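PDB 6QGM: VirX1 from Cyanophage Syn10, which iodinates diverse substrates as a viral halogenase of the tryptophan halogenase family, probably flavin-dependent. Local coordinates for residues N54-L57 with H58-L62. Sequence-based numbering, arbitrary orientation.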
loop_
_atom_site.group_PDB
_atom_site.type_symbol
_atom_site.label_atom_id
_atom_site.label_comp_id
_atom_site.label_asym_id
_atom_site.label_seq_id
_atom_site.Cartn_x
_atom_site.Cartn_y
_atom_site.Cartn_z
ATOM N N ASN B 54 -8.773 -26.191 12.961
ATOM C CA ASN B 54 -9.465 -26.084 14.270
ATOM C C ASN B 54 -10.771 -25.289 14.079
ATOM O O ASN B 54 -11.803 -25.699 14.676
ATOM C CB ASN B 54 -8.547 -25.523 15.357
ATOM C CG ASN B 54 -7.451 -26.460 15.799
ATOM O OD1 ASN B 54 -7.707 -27.406 16.547
ATOM N ND2 ASN B 54 -6.227 -26.193 15.369
ATOM N N LYS B 55 -10.752 -24.220 13.271
ATOM C CA LYS B 55 -11.951 -23.389 12.984
ATOM C C LYS B 55 -13.029 -24.271 12.339
ATOM O O LYS B 55 -14.204 -24.155 12.739
ATOM C CB LYS B 55 -11.616 -22.241 12.023
ATOM C CG LYS B 55 -12.718 -21.237 11.736
ATOM C CD LYS B 55 -12.605 -20.635 10.356
ATOM C CE LYS B 55 -13.442 -19.386 10.256
ATOM N NZ LYS B 55 -12.926 -18.472 9.211
ATOM N N PHE B 56 -12.641 -25.102 11.365
ATOM C CA PHE B 56 -13.547 -26.043 10.664
ATOM C C PHE B 56 -14.160 -26.977 11.712
ATOM O O PHE B 56 -15.405 -27.086 11.789
ATOM C CB PHE B 56 -12.804 -26.798 9.554
ATOM C CG PHE B 56 -13.665 -27.751 8.770
ATOM C CD1 PHE B 56 -14.416 -27.300 7.698
ATOM C CD2 PHE B 56 -13.759 -29.091 9.128
ATOM C CE1 PHE B 56 -15.259 -28.164 7.015
ATOM C CE2 PHE B 56 -14.582 -29.959 8.427
ATOM C CZ PHE B 56 -15.331 -29.491 7.373
ATOM N N LEU B 57 -13.317 -27.617 12.523
ATOM C CA LEU B 57 -13.776 -28.582 13.559
ATOM C C LEU B 57 -14.755 -27.887 14.517
ATOM O O LEU B 57 -15.816 -28.479 14.816
ATOM C CB LEU B 57 -12.553 -29.136 14.291
ATOM C CG LEU B 57 -11.702 -30.107 13.477
ATOM C CD1 LEU B 57 -10.351 -30.314 14.151
ATOM C CD2 LEU B 57 -12.449 -31.422 13.265
ATOM N N HIS B 58 -14.424 -26.665 14.949
ATOM C CA HIS B 58 -15.230 -25.873 15.918
ATOM C C HIS B 58 -16.585 -25.520 15.283
ATOM O O HIS B 58 -17.609 -25.639 15.988
ATOM C CB HIS B 58 -14.397 -24.679 16.438
ATOM C CG HIS B 58 -13.546 -25.018 17.621
ATOM N ND1 HIS B 58 -14.034 -24.951 18.915
ATOM C CD2 HIS B 58 -12.263 -25.435 17.732
ATOM C CE1 HIS B 58 -13.092 -25.310 19.767
ATOM N NE2 HIS B 58 -11.996 -25.605 19.064
ATOM N N LEU B 59 -16.592 -25.156 13.995
ATOM C CA LEU B 59 -17.822 -24.820 13.223
ATOM C C LEU B 59 -18.745 -26.042 13.135
ATOM O O LEU B 59 -19.968 -25.831 13.068
ATOM C CB LEU B 59 -17.442 -24.336 11.816
ATOM C CG LEU B 59 -16.954 -22.896 11.700
ATOM C CD1 LEU B 59 -16.242 -22.683 10.374
ATOM C CD2 LEU B 59 -18.115 -21.918 11.854
ATOM N N LEU B 60 -18.190 -27.259 13.136
ATOM C CA LEU B 60 -18.973 -28.523 13.022
ATOM C C LEU B 60 -19.197 -29.162 14.398
ATOM O O LEU B 60 -19.808 -30.253 14.414
ATOM C CB LEU B 60 -18.245 -29.502 12.095
ATOM C CG LEU B 60 -18.164 -29.087 10.626
ATOM C CD1 LEU B 60 -17.702 -30.251 9.773
ATOM C CD2 LEU B 60 -19.501 -28.577 10.109
ATOM N N ASP B 61 -18.714 -28.529 15.486
ATOM C CA ASP B 61 -18.890 -28.959 16.901
ATOM C C ASP B 61 -18.200 -30.301 17.161
ATOM O O ASP B 61 -18.653 -31.025 18.060
ATOM C CB ASP B 61 -20.367 -29.088 17.279
ATOM C CG ASP B 61 -21.102 -27.768 17.441
ATOM O OD1 ASP B 61 -20.570 -26.878 18.162
ATOM O OD2 ASP B 61 -22.215 -27.658 16.862
ATOM N N LEU B 62 -17.128 -30.615 16.431
ATOM C CA LEU B 62 -16.430 -31.924 16.515
ATOM C C LEU B 62 -15.451 -31.886 17.687
ATOM O O LEU B 62 -14.503 -31.102 17.612
ATOM C CB LEU B 62 -15.707 -32.189 15.192
ATOM C CG LEU B 62 -16.615 -32.586 14.035
ATOM C CD1 LEU B 62 -15.898 -32.414 12.709
ATOM C CD2 LEU B 62 -17.120 -34.003 14.166
#
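His58 N and Leu59 N close the last regular turns of helix 52-59, donating to Asn54 O at 2.8 Å and to Lys55 O at 2.9 Å respectively. One step on, Leu60 N reaches Phe56 O at 3.1 Å, and its N-H makes a weak second bond to Leu57 O. Leu62 N then turns back to Leu57 O at 3.0 Å, with a nearly straight N-H...O angle of 168°. That bond, with Asp61 N to His58 O inside it and the positive phi of Asp61 (64°), forms a Schellman motif that ends the helix.

The side chains follow the turns. Leu60 CD1 lies 3.4 Å from Phe56 CE2 and almost as near Phe56 CZ, while Leu60 CG sits above one ring face, offset toward the rim. In Phe56, chi1 of -179° places CG beside its own carbonyl carbon, and the ring stands out from the helix where Leu60 can reach across that face. Within the motif, the residues joined by the outer bond also meet through their side chains: Leu62 crosses Leu57 at about a right angle, Leu62 CD1 3.6 Å from Leu57 CD2. On another side Lys55 and Leu59 run alongside each other, Lys55 CG to Leu59 CD1 4.0 Å. The His58 ring turns its edge to the Asn54 backbone, His58 CD2 lying 3.1 Å from Asn54 O, and stacks with Trp161.

The chemistry thus divides at the helix end. Backbone bonds satisfy N-H groups as the chain reverses; Leu57, Leu60 and Leu62 pack against helices 64-67 and 169-181 of the same chain, while Leu59 meets Tyr476 of the second subunit. The exposed Asp61 carboxylate, held in salt bridges by Lys25 and by Lys478 of the second subunit, probably helps tie the helix end to that subunit.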